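PDB 1MDC: insect fatty acid binding protein from Manduca sexta, which binds fatty acids one to one inside a beta-barrel and takes part in their transport in the cytoplasm. Local coordinates for residues K6-V11 with K106-D111; K12-D17 with V125-Y130; D17-S22 with I117-W122. All coordinates share one frame; numbering follows the deposited sequence.

Contact 1 (K6-V11 with K106-D111). With SO4 (sulfate ion), chain B.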
loop_
_atom_site.group_PDB
_atom_site.type_symbol
_atom_site.label_atom_id
_atom_site.label_comp_id
_atom_site.label_asym_id
_atom_site.label_seq_id
_atom_site.Cartn_x
_atom_site.Cartn_y
_atom_site.Cartn_z
ATOM N N LYS A 6 3.089 5.389 -14.628
ATOM C CA LYS A 6 1.877 4.730 -15.080
ATOM C C LYS A 6 0.864 4.720 -13.938
ATOM O O LYS A 6 1.250 4.653 -12.769
ATOM C CB LYS A 6 2.096 3.216 -15.350
ATOM C CG LYS A 6 2.836 2.852 -16.614
ATOM C CD LYS A 6 3.073 1.358 -16.851
ATOM C CE LYS A 6 3.634 1.179 -18.227
ATOM N NZ LYS A 6 4.505 2.305 -18.520
ATOM N N VAL A 7 -0.423 4.767 -14.266
ATOM C CA VAL A 7 -1.419 4.728 -13.211
ATOM C C VAL A 7 -1.917 3.276 -13.133
ATOM O O VAL A 7 -2.360 2.726 -14.132
ATOM C CB VAL A 7 -2.603 5.720 -13.497
ATOM C CG1 VAL A 7 -3.762 5.496 -12.501
ATOM C CG2 VAL A 7 -2.093 7.121 -13.367
ATOM N N TYR A 8 -1.830 2.648 -11.962
ATOM C CA TYR A 8 -2.294 1.284 -11.784
ATOM C C TYR A 8 -3.608 1.342 -11.009
ATOM O O TYR A 8 -3.712 2.047 -10.015
ATOM C CB TYR A 8 -1.292 0.477 -10.979
ATOM C CG TYR A 8 -0.031 0.132 -11.799
ATOM C CD1 TYR A 8 1.032 1.050 -11.882
ATOM C CD2 TYR A 8 0.088 -1.088 -12.446
ATOM C CE1 TYR A 8 2.185 0.755 -12.612
ATOM C CE2 TYR A 8 1.243 -1.408 -13.189
ATOM C CZ TYR A 8 2.277 -0.486 -13.258
ATOM O OH TYR A 8 3.398 -0.798 -13.986
ATOM N N SER A 9 -4.599 0.613 -11.491
ATOM C CA SER A 9 -5.920 0.567 -10.882
ATOM C C SER A 9 -6.209 -0.833 -10.364
ATOM O O SER A 9 -5.899 -1.835 -11.008
ATOM C CB SER A 9 -7.030 0.780 -11.924
ATOM O OG SER A 9 -6.822 2.005 -12.529
ATOM N N LEU A 10 -6.841 -0.910 -9.202
ATOM C CA LEU A 10 -7.171 -2.207 -8.636
ATOM C C LEU A 10 -8.135 -3.030 -9.476
ATOM O O LEU A 10 -9.201 -2.543 -9.870
ATOM C CB LEU A 10 -7.830 -1.992 -7.248
ATOM C CG LEU A 10 -8.150 -3.326 -6.564
ATOM C CD1 LEU A 10 -6.857 -3.841 -5.853
ATOM C CD2 LEU A 10 -9.155 -2.996 -5.507
ATOM N N VAL A 11 -7.764 -4.283 -9.735
ATOM C CA VAL A 11 -8.613 -5.158 -10.511
ATOM C C VAL A 11 -9.204 -6.294 -9.687
ATOM O O VAL A 11 -10.266 -6.776 -10.001
ATOM C CB VAL A 11 -8.082 -5.599 -11.855
ATOM C CG1 VAL A 11 -7.796 -4.345 -12.634
ATOM C CG2 VAL A 11 -6.826 -6.348 -11.710
ATOM N N LYS A 106 5.342 -4.818 -3.102
ATOM C CA LYS A 106 4.787 -4.410 -4.390
ATOM C C LYS A 106 5.706 -4.807 -5.524
ATOM O O LYS A 106 6.797 -4.298 -5.625
ATOM C CB LYS A 106 4.642 -2.907 -4.355
ATOM C CG LYS A 106 3.957 -2.439 -3.084
ATOM C CD LYS A 106 3.702 -0.916 -2.917
ATOM C CE LYS A 106 2.899 -0.233 -3.993
ATOM N NZ LYS A 106 2.817 1.241 -3.760
ATOM N N GLU A 107 5.261 -5.725 -6.359
ATOM C CA GLU A 107 6.065 -6.189 -7.469
ATOM C C GLU A 107 5.507 -5.742 -8.797
ATOM O O GLU A 107 4.394 -6.095 -9.156
ATOM C CB GLU A 107 6.184 -7.727 -7.420
ATOM C CG GLU A 107 6.970 -8.264 -6.197
ATOM C CD GLU A 107 6.954 -9.777 -6.175
ATOM O OE1 GLU A 107 5.980 -10.422 -5.834
ATOM O OE2 GLU A 107 8.035 -10.331 -6.630
ATOM N N TYR A 108 6.279 -4.955 -9.551
ATOM C CA TYR A 108 5.807 -4.488 -10.848
ATOM C C TYR A 108 6.400 -5.306 -11.991
ATOM O O TYR A 108 7.570 -5.620 -11.965
ATOM C CB TYR A 108 6.322 -3.068 -11.041
ATOM C CG TYR A 108 5.709 -2.017 -10.090
ATOM C CD1 TYR A 108 6.310 -1.774 -8.839
ATOM C CD2 TYR A 108 4.586 -1.292 -10.471
ATOM C CE1 TYR A 108 5.779 -0.820 -7.970
ATOM C CE2 TYR A 108 4.043 -0.323 -9.615
ATOM C CZ TYR A 108 4.662 -0.095 -8.378
ATOM O OH TYR A 108 4.139 0.870 -7.516
ATOM N N ASN A 109 5.577 -5.645 -12.967
ATOM C CA ASN A 109 5.954 -6.425 -14.129
ATOM C C ASN A 109 5.076 -5.953 -15.262
ATOM O O ASN A 109 3.936 -6.373 -15.443
ATOM C CB ASN A 109 5.932 -7.967 -13.896
ATOM C CG ASN A 109 6.041 -8.788 -15.225
ATOM O OD1 ASN A 109 6.845 -8.479 -16.170
ATOM N ND2 ASN A 109 5.194 -9.817 -15.312
ATOM N N GLY A 110 5.618 -5.039 -16.031
ATOM C CA GLY A 110 4.855 -4.522 -17.124
ATOM C C GLY A 110 3.673 -3.784 -16.558
ATOM O O GLY A 110 3.790 -3.027 -15.578
ATOM N N ASP A 111 2.547 -4.045 -17.198
ATOM C CA ASP A 111 1.310 -3.440 -16.821
ATOM C C ASP A 111 0.678 -4.086 -15.603
ATOM O O ASP A 111 -0.416 -3.715 -15.223
ATOM C CB ASP A 111 0.370 -3.390 -17.985
ATOM C CG ASP A 111 0.693 -2.238 -18.909
ATOM O OD1 ASP A 111 1.618 -1.375 -18.554
ATOM O OD2 ASP A 111 0.093 -2.086 -19.905
HETATM S S SO4 B . 1.430 1.744 -0.783
HETATM O O1 SO4 B . 2.763 2.189 -1.203
HETATM O O2 SO4 B . 0.677 1.297 -1.936
HETATM O O3 SO4 B . 1.523 0.600 0.136
HETATM O O4 SO4 B . 0.718 2.883 -0.137
#
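Lys6 lies across the side chain of Asp111 at about a right angle, and the touch is made by its aliphatic end: CE is 3.3 Å from Asp111 OD1. The ammonium itself turns elsewhere. The chain is extended through CE and bends at the last torsion (chi4 35°), which puts NZ 4.7 Å from Asp111 OD1 and lets it hydrogen-bond to the backbone O of Ser2 instead, so the opposite charges are near each other without forming a salt bridge.

Tyr8 is at the centre of the contact, touching Tyr108, Gly110 and Asp111. Its ring reaches the turn 110-111, where OH gives a hydrogen bond of 2.8 Å to Gly110 O. That carbonyl is met in its own plane and lies at the edge of the ring, close to the ring plane. Asp111 O approaches the same ring obliquely, 3.5 Å from Tyr8 CE2. Over one face of Tyr8 comes the edge of Tyr108: Tyr108 CE2 is 3.7 Å from Tyr8 CE1, and the ring planes stand 68° apart, a T-shaped pair. Gly110, at the turn, has positive phi, a conformation that favours glycine.

At the start of 106-111, Lys106 NZ donates two hydrogen bonds to a sulfate ion, probably from the crystallisation liquor, which His93 and Tyr84 also bind.

The two strands are not neighbours in the sheet of this calycin barrel: 122-131 and 112-119 lie between 8-14 and 100-109, and the tyrosines reach across from one strand to the other. Leu113 of strand 112-119 touches both rings, Tyr130 of strand 122-131 packs on Tyr8, and Tyr3 stacks on Tyr108, while Gln40 of strand 39-45 touches Tyr108 and accepts a hydrogen bond from Lys106.

Contact 2 (K12-D17 with V125-Y130); sequences KQENFD and VARRYY. With PLM (palmitic acid), chain C.
Gln13 and Arg128 face each other as a non-hydrogen-bonded antiparallel pair, and their side chains run side by side into the barrel. Gln13 OE1 takes the NE hydrogen of Arg128 at 2.9 Å, almost in the guanidinium plane; Arg128 NH2 adds a weak bond to the same oxygen. Gln13 NE2 donates to a water, which also accepts a weak bond from NH2. Arg128 NH1 remains for the palmitic acid, giving 2.9 Å to O2, the oxygen that also receives Tyr130 OH at 2.6 Å; Gln40 binds the ligand too. The guanidinium lies flat on Phe16, centres 4.0 Å apart and planes at 15°, a stacked cation-pi contact.

Backbone bonds close the pairs on either side. Tyr129 N donates to Lys12 O, while the bond from Lys12 N to Tyr129 O is weak, and Glu14 exchanges N-H and O with Arg127. Beyond the strand, Asn15 ND2 donates to Val125 O at 3.0 Å.

On the other face of the sheet, Tyr129 OH donates to Glu14 OE1 at 2.6 Å, on the syn side of the carboxylate but 32° out of its plane, and accepts from Arg127 NH1. Lys12 runs alongside that ring, its NZ in an off-centre cation-pi contact.

The inward chemistry thus fixes one arginine along its edge and over a face, leaving NH1 directed at the acid's O2; its charge would probably favour an ionised fatty acid.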
loop_
_atom_site.group_PDB
_atom_site.type_symbol
_atom_site.label_atom_id
_atom_site.label_comp_id
_atom_site.label_asym_id
_atom_site.label_seq_id
_atom_site.Cartn_x
_atom_site.Cartn_y
_atom_site.Cartn_z
ATOM N N LYS A 12 -8.533 -6.727 -8.633
ATOM C CA LYS A 12 -9.045 -7.829 -7.810
ATOM C C LYS A 12 -8.223 -7.938 -6.537
ATOM O O LYS A 12 -7.103 -7.432 -6.478
ATOM C CB LYS A 12 -8.817 -9.092 -8.651
ATOM C CG LYS A 12 -8.815 -10.447 -7.987
ATOM C CD LYS A 12 -8.431 -11.551 -8.969
ATOM C CE LYS A 12 -7.473 -12.530 -8.321
ATOM N NZ LYS A 12 -7.214 -13.740 -9.120
ATOM N N GLN A 13 -8.754 -8.586 -5.512
ATOM C CA GLN A 13 -7.991 -8.726 -4.280
ATOM C C GLN A 13 -8.482 -9.991 -3.581
ATOM O O GLN A 13 -9.638 -10.382 -3.826
ATOM C CB GLN A 13 -8.119 -7.492 -3.351
ATOM C CG GLN A 13 -9.551 -7.137 -3.055
ATOM C CD GLN A 13 -9.610 -5.765 -2.457
ATOM O OE1 GLN A 13 -8.606 -5.089 -2.370
ATOM N NE2 GLN A 13 -10.789 -5.349 -2.022
ATOM N N GLU A 14 -7.624 -10.611 -2.747
ATOM C CA GLU A 14 -7.961 -11.823 -2.034
ATOM C C GLU A 14 -7.524 -11.718 -0.594
ATOM O O GLU A 14 -6.441 -11.207 -0.349
ATOM C CB GLU A 14 -7.136 -12.994 -2.661
ATOM C CG GLU A 14 -7.430 -13.116 -4.121
ATOM C CD GLU A 14 -6.599 -14.138 -4.806
ATOM O OE1 GLU A 14 -5.322 -13.886 -4.804
ATOM O OE2 GLU A 14 -7.082 -15.093 -5.305
ATOM N N ASN A 15 -8.358 -12.207 0.341
ATOM C CA ASN A 15 -8.048 -12.194 1.771
ATOM C C ASN A 15 -7.796 -10.823 2.359
ATOM O O ASN A 15 -7.196 -10.713 3.426
ATOM C CB ASN A 15 -6.854 -13.152 2.103
ATOM C CG ASN A 15 -7.174 -14.596 1.746
ATOM O OD1 ASN A 15 -8.350 -14.991 1.659
ATOM N ND2 ASN A 15 -6.145 -15.393 1.519
ATOM N N PHE A 16 -8.252 -9.776 1.674
ATOM C CA PHE A 16 -8.036 -8.438 2.187
ATOM C C PHE A 16 -8.865 -8.183 3.445
ATOM O O PHE A 16 -8.438 -7.541 4.380
ATOM C CB PHE A 16 -8.189 -7.380 1.085
ATOM C CG PHE A 16 -7.750 -5.951 1.408
ATOM C CD1 PHE A 16 -6.496 -5.689 1.935
ATOM C CD2 PHE A 16 -8.620 -4.882 1.137
ATOM C CE1 PHE A 16 -6.095 -4.367 2.194
ATOM C CE2 PHE A 16 -8.245 -3.562 1.410
ATOM C CZ PHE A 16 -6.979 -3.322 1.939
ATOM N N ASP A 17 -10.065 -8.698 3.486
ATOM C CA ASP A 17 -10.871 -8.483 4.676
ATOM C C ASP A 17 -10.209 -9.103 5.910
ATOM O O ASP A 17 -10.219 -8.575 7.020
ATOM C CB ASP A 17 -12.257 -9.105 4.413
ATOM C CG ASP A 17 -13.216 -8.937 5.594
ATOM O OD1 ASP A 17 -13.905 -7.829 5.543
ATOM O OD2 ASP A 17 -13.365 -9.743 6.500
ATOM N N VAL A 125 -2.178 -14.629 4.011
ATOM C CA VAL A 125 -1.490 -13.808 3.015
ATOM C C VAL A 125 -2.618 -13.127 2.246
ATOM O O VAL A 125 -3.572 -13.808 1.853
ATOM C CB VAL A 125 -0.767 -14.695 1.953
ATOM C CG1 VAL A 125 -0.126 -13.714 0.907
ATOM C CG2 VAL A 125 0.353 -15.460 2.659
ATOM N N ALA A 126 -2.548 -11.805 2.038
ATOM C CA ALA A 126 -3.595 -11.086 1.289
ATOM C C ALA A 126 -2.939 -10.617 0.001
ATOM O O ALA A 126 -1.726 -10.384 0.027
ATOM C CB ALA A 126 -4.188 -9.831 2.020
ATOM N N ARG A 127 -3.712 -10.492 -1.088
ATOM C CA ARG A 127 -3.167 -10.058 -2.355
ATOM C C ARG A 127 -4.038 -9.012 -2.978
ATOM O O ARG A 127 -5.255 -9.090 -2.865
ATOM C CB ARG A 127 -3.192 -11.223 -3.335
ATOM C CG ARG A 127 -1.977 -12.093 -3.190
ATOM C CD ARG A 127 -0.905 -11.647 -4.154
ATOM N NE ARG A 127 0.329 -12.388 -4.123
ATOM C CZ ARG A 127 0.513 -13.494 -4.833
ATOM N NH1 ARG A 127 -0.469 -13.973 -5.570
ATOM N NH2 ARG A 127 1.701 -14.134 -4.781
ATOM N N ARG A 128 -3.405 -8.038 -3.632
ATOM C CA ARG A 128 -4.115 -6.979 -4.332
ATOM C C ARG A 128 -3.463 -6.951 -5.707
ATOM O O ARG A 128 -2.253 -6.860 -5.805
ATOM C CB ARG A 128 -4.171 -5.603 -3.695
ATOM C CG ARG A 128 -4.676 -5.687 -2.223
ATOM C CD ARG A 128 -4.805 -4.275 -1.678
ATOM N NE ARG A 128 -6.154 -3.714 -1.831
ATOM C CZ ARG A 128 -6.383 -2.442 -1.507
ATOM N NH1 ARG A 128 -5.402 -1.646 -1.061
ATOM N NH2 ARG A 128 -7.581 -1.980 -1.628
ATOM N N TYR A 129 -4.273 -7.083 -6.741
ATOM C CA TYR A 129 -3.847 -7.108 -8.131
ATOM C C TYR A 129 -4.303 -5.814 -8.828
ATOM O O TYR A 129 -5.492 -5.450 -8.833
ATOM C CB TYR A 129 -4.454 -8.335 -8.865
ATOM C CG TYR A 129 -4.125 -9.628 -8.175
ATOM C CD1 TYR A 129 -2.962 -10.348 -8.470
ATOM C CD2 TYR A 129 -4.997 -10.139 -7.214
ATOM C CE1 TYR A 129 -2.658 -11.530 -7.832
ATOM C CE2 TYR A 129 -4.706 -11.341 -6.561
ATOM C CZ TYR A 129 -3.566 -12.037 -6.863
ATOM O OH TYR A 129 -3.289 -13.207 -6.217
ATOM N N TYR A 130 -3.337 -5.114 -9.427
ATOM C CA TYR A 130 -3.640 -3.876 -10.117
ATOM C C TYR A 130 -3.142 -3.969 -11.552
ATOM O O TYR A 130 -2.235 -4.731 -11.852
ATOM C CB TYR A 130 -2.824 -2.783 -9.400
ATOM C CG TYR A 130 -3.151 -2.333 -7.973
ATOM C CD1 TYR A 130 -2.830 -3.128 -6.888
ATOM C CD2 TYR A 130 -3.736 -1.077 -7.769
ATOM C CE1 TYR A 130 -3.127 -2.678 -5.583
ATOM C CE2 TYR A 130 -4.020 -0.614 -6.486
ATOM C CZ TYR A 130 -3.708 -1.441 -5.404
ATOM O OH TYR A 130 -3.955 -0.992 -4.152
HETATM C C1 PLM C . -1.598 -1.322 -1.625
HETATM O O1 PLM C . -0.706 -1.013 -2.434
HETATM O O2 PLM C . -2.690 -1.799 -1.972
HETATM C C2 PLM C . -1.422 -1.054 -0.113
HETATM C C3 PLM C . -2.567 -1.529 0.810
HETATM C C4 PLM C . -3.516 -0.356 1.189
HETATM C C5 PLM C . -3.266 0.180 2.614
HETATM C C6 PLM C . -4.399 -0.205 3.580
HETATM C C7 PLM C . -3.868 -0.075 5.002
HETATM C C8 PLM C . -4.919 -0.090 6.102
HETATM C C9 PLM C . -4.379 -1.080 7.136
HETATM C CA PLM C . -3.956 -0.463 8.478
HETATM C CB PLM C . -2.498 -0.835 8.787
HETATM C CC PLM C . -2.146 -0.729 10.294
HETATM C CD PLM C . -0.637 -1.035 10.563
HETATM C CE PLM C . -0.426 -2.264 11.441
HETATM C CF PLM C . -0.989 -3.485 10.715
HETATM C CG PLM C . -0.811 -4.820 11.484
HETATM O O HOH W 1 -10.575 -2.156 -1.963
#

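Contact 3 (D17-S22 with I117-W122)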
loop_
_atom_site.group_PDB
_atom_site.type_symbol
_atom_site.label_atom_id
_atom_site.label_comp_id
_atom_site.label_asym_id
_atom_site.label_seq_id
_atom_site.Cartn_x
_atom_site.Cartn_y
_atom_site.Cartn_z
ATOM N N ASP A 17 -10.065 -8.698 3.486
ATOM C CA ASP A 17 -10.871 -8.483 4.676
ATOM C C ASP A 17 -10.209 -9.103 5.910
ATOM O O ASP A 17 -10.219 -8.575 7.020
ATOM C CB ASP A 17 -12.257 -9.105 4.413
ATOM C CG ASP A 17 -13.216 -8.937 5.594
ATOM O OD1 ASP A 17 -13.905 -7.829 5.543
ATOM O OD2 ASP A 17 -13.365 -9.743 6.500
ATOM N N GLY A 18 -9.604 -10.265 5.704
ATOM C CA GLY A 18 -8.920 -10.996 6.757
ATOM C C GLY A 18 -7.776 -10.213 7.286
ATOM O O GLY A 18 -7.549 -10.134 8.490
ATOM N N PHE A 19 -7.043 -9.610 6.367
ATOM C CA PHE A 19 -5.928 -8.811 6.804
ATOM C C PHE A 19 -6.420 -7.589 7.602
ATOM O O PHE A 19 -5.823 -7.231 8.605
ATOM C CB PHE A 19 -5.094 -8.234 5.571
ATOM C CG PHE A 19 -4.218 -7.080 5.966
ATOM C CD1 PHE A 19 -3.064 -7.277 6.716
ATOM C CD2 PHE A 19 -4.550 -5.794 5.583
ATOM C CE1 PHE A 19 -2.252 -6.207 7.075
ATOM C CE2 PHE A 19 -3.745 -4.697 5.958
ATOM C CZ PHE A 19 -2.605 -4.900 6.691
ATOM N N LEU A 20 -7.487 -6.920 7.161
ATOM C CA LEU A 20 -7.954 -5.740 7.884
ATOM C C LEU A 20 -8.462 -6.077 9.277
ATOM O O LEU A 20 -8.344 -5.279 10.212
ATOM C CB LEU A 20 -9.018 -5.057 7.095
ATOM C CG LEU A 20 -8.472 -4.491 5.771
ATOM C CD1 LEU A 20 -9.619 -4.044 4.920
ATOM C CD2 LEU A 20 -7.576 -3.302 6.007
ATOM N N LYS A 21 -9.028 -7.277 9.418
ATOM C CA LYS A 21 -9.534 -7.703 10.725
ATOM C C LYS A 21 -8.367 -7.843 11.687
ATOM O O LYS A 21 -8.397 -7.458 12.841
ATOM C CB LYS A 21 -10.367 -8.998 10.711
ATOM C CG LYS A 21 -11.742 -8.786 10.063
ATOM C CD LYS A 21 -12.369 -10.138 9.737
ATOM C CE LYS A 21 -13.821 -10.106 9.385
ATOM N NZ LYS A 21 -14.137 -11.228 8.491
ATOM N N SER A 22 -7.294 -8.401 11.191
ATOM C CA SER A 22 -6.109 -8.596 11.995
ATOM C C SER A 22 -5.487 -7.286 12.410
ATOM O O SER A 22 -4.615 -7.249 13.284
ATOM C CB SER A 22 -5.100 -9.454 11.209
ATOM O OG SER A 22 -4.243 -8.586 10.383
ATOM N N ILE A 117 0.501 -8.908 0.951
ATOM C CA ILE A 117 0.485 -8.336 2.270
ATOM C C ILE A 117 0.485 -9.352 3.372
ATOM O O ILE A 117 -0.302 -10.292 3.323
ATOM C CB ILE A 117 -0.912 -7.670 2.279
ATOM C CG1 ILE A 117 -1.029 -6.619 1.153
ATOM C CG2 ILE A 117 -1.012 -6.985 3.619
ATOM C CD1 ILE A 117 -2.409 -5.954 1.023
ATOM N N THR A 118 1.368 -9.152 4.346
ATOM C CA THR A 118 1.497 -10.027 5.502
ATOM C C THR A 118 1.354 -9.151 6.756
ATOM O O THR A 118 1.619 -7.945 6.705
ATOM C CB THR A 118 2.714 -10.900 5.486
ATOM O OG1 THR A 118 3.836 -10.099 5.234
ATOM C CG2 THR A 118 2.583 -12.012 4.440
ATOM N N SER A 119 0.913 -9.726 7.887
ATOM C CA SER A 119 0.709 -8.964 9.130
ATOM C C SER A 119 1.282 -9.683 10.335
ATOM O O SER A 119 1.395 -10.902 10.334
ATOM C CB SER A 119 -0.812 -9.049 9.259
ATOM O OG SER A 119 -1.281 -8.881 10.543
ATOM N N SER A 120 1.651 -8.970 11.375
ATOM C CA SER A 120 2.201 -9.686 12.510
ATOM C C SER A 120 1.082 -10.306 13.360
ATOM O O SER A 120 1.352 -11.035 14.308
ATOM C CB SER A 120 3.046 -8.758 13.393
ATOM O OG SER A 120 2.226 -7.671 13.792
ATOM N N ASN A 121 -0.179 -10.035 13.042
ATOM C CA ASN A 121 -1.240 -10.617 13.861
ATOM C C ASN A 121 -2.031 -11.755 13.253
ATOM O O ASN A 121 -2.987 -12.210 13.874
ATOM C CB ASN A 121 -2.262 -9.506 14.125
ATOM C CG ASN A 121 -1.684 -8.422 15.034
ATOM O OD1 ASN A 121 -0.721 -8.638 15.772
ATOM N ND2 ASN A 121 -2.275 -7.243 14.994
ATOM N N TRP A 122 -1.653 -12.207 12.062
ATOM C CA TRP A 122 -2.362 -13.259 11.395
ATOM C C TRP A 122 -1.438 -14.005 10.514
ATOM O O TRP A 122 -0.459 -13.470 10.094
ATOM C CB TRP A 122 -3.172 -12.449 10.381
ATOM C CG TRP A 122 -4.137 -13.254 9.639
ATOM C CD1 TRP A 122 -4.809 -14.351 10.082
ATOM C CD2 TRP A 122 -4.540 -13.021 8.314
ATOM N NE1 TRP A 122 -5.632 -14.809 9.092
ATOM C CE2 TRP A 122 -5.484 -13.997 7.996
ATOM C CE3 TRP A 122 -4.182 -12.086 7.392
ATOM C CZ2 TRP A 122 -6.073 -14.059 6.770
ATOM C CZ3 TRP A 122 -4.787 -12.155 6.172
ATOM C CH2 TRP A 122 -5.718 -13.128 5.882
#
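Phe19 offers one ring face to Ile117, whose CG2 sits over the ring centre, 3.8 Å from the centroid: a CH-pi contact with the two side chains at about a right angle. Chi1 of 162° places Phe19 CG anti to the backbone N, where it is itself 4.0 Å from Ile117 CG2. At the ring's edge Phe19 CD1 meets Ser119 CB at 3.8 Å. Trp122 brings its six-membered ring to the helix backbone, CZ3 lying 3.4 Å from Phe19 N and one face turned to Gly18, which, with no CB, lets the indole lie close.

Polar bonds hold the end of the segment. Ser119 OG donates to Ser22 OG at 3.0 Å, and Ser22 OG passes its own hydrogen to Phe19 O. Asn121 ND2 reaches Ser22 O at 2.9 Å, nearly in its amide plane. With an alanine in place of Ser22, Ser119 OG would probably be left without this acceptor and Phe19 O without this donor.

Behind this first shell, Ser119 OG accepts from Asn121 N, an ST turn that ties the serine to the backbone N-H two residues on, and Asn121 ND2 also donates to Ala99 O. Phe19 also touches Ala102 and Ala126. The chemistry implies a division of labour: apolar packing around Phe19, which touches the palmitic acid, and hydroxyl and amide bonds joining Ser22 to the 119-122 loop.

All three contacts run from core to surface: buried are Tyr8 and Tyr108 in contact 1, Phe16, Ala126 and Arg128 in contact 2, Phe19 and Ile117 in contact 3, against exposed Asp111, then Lys12, Asn15 and Val125, then Asn121. Contact 2 is the one in which neighbouring strands pair, and it holds the charged head-group site. Contact 1 shares strand 8-14 with it but spans two intervening strands, by tyrosine rings and a bond to a turn. Contact 3 shares helix 16-21 with contact 2 and packs it on strand 112-119 beside the middle of the ligand's alkyl chain, with apolar and hydroxyl chemistry. Contact 2 touches both others, which do not touch each other.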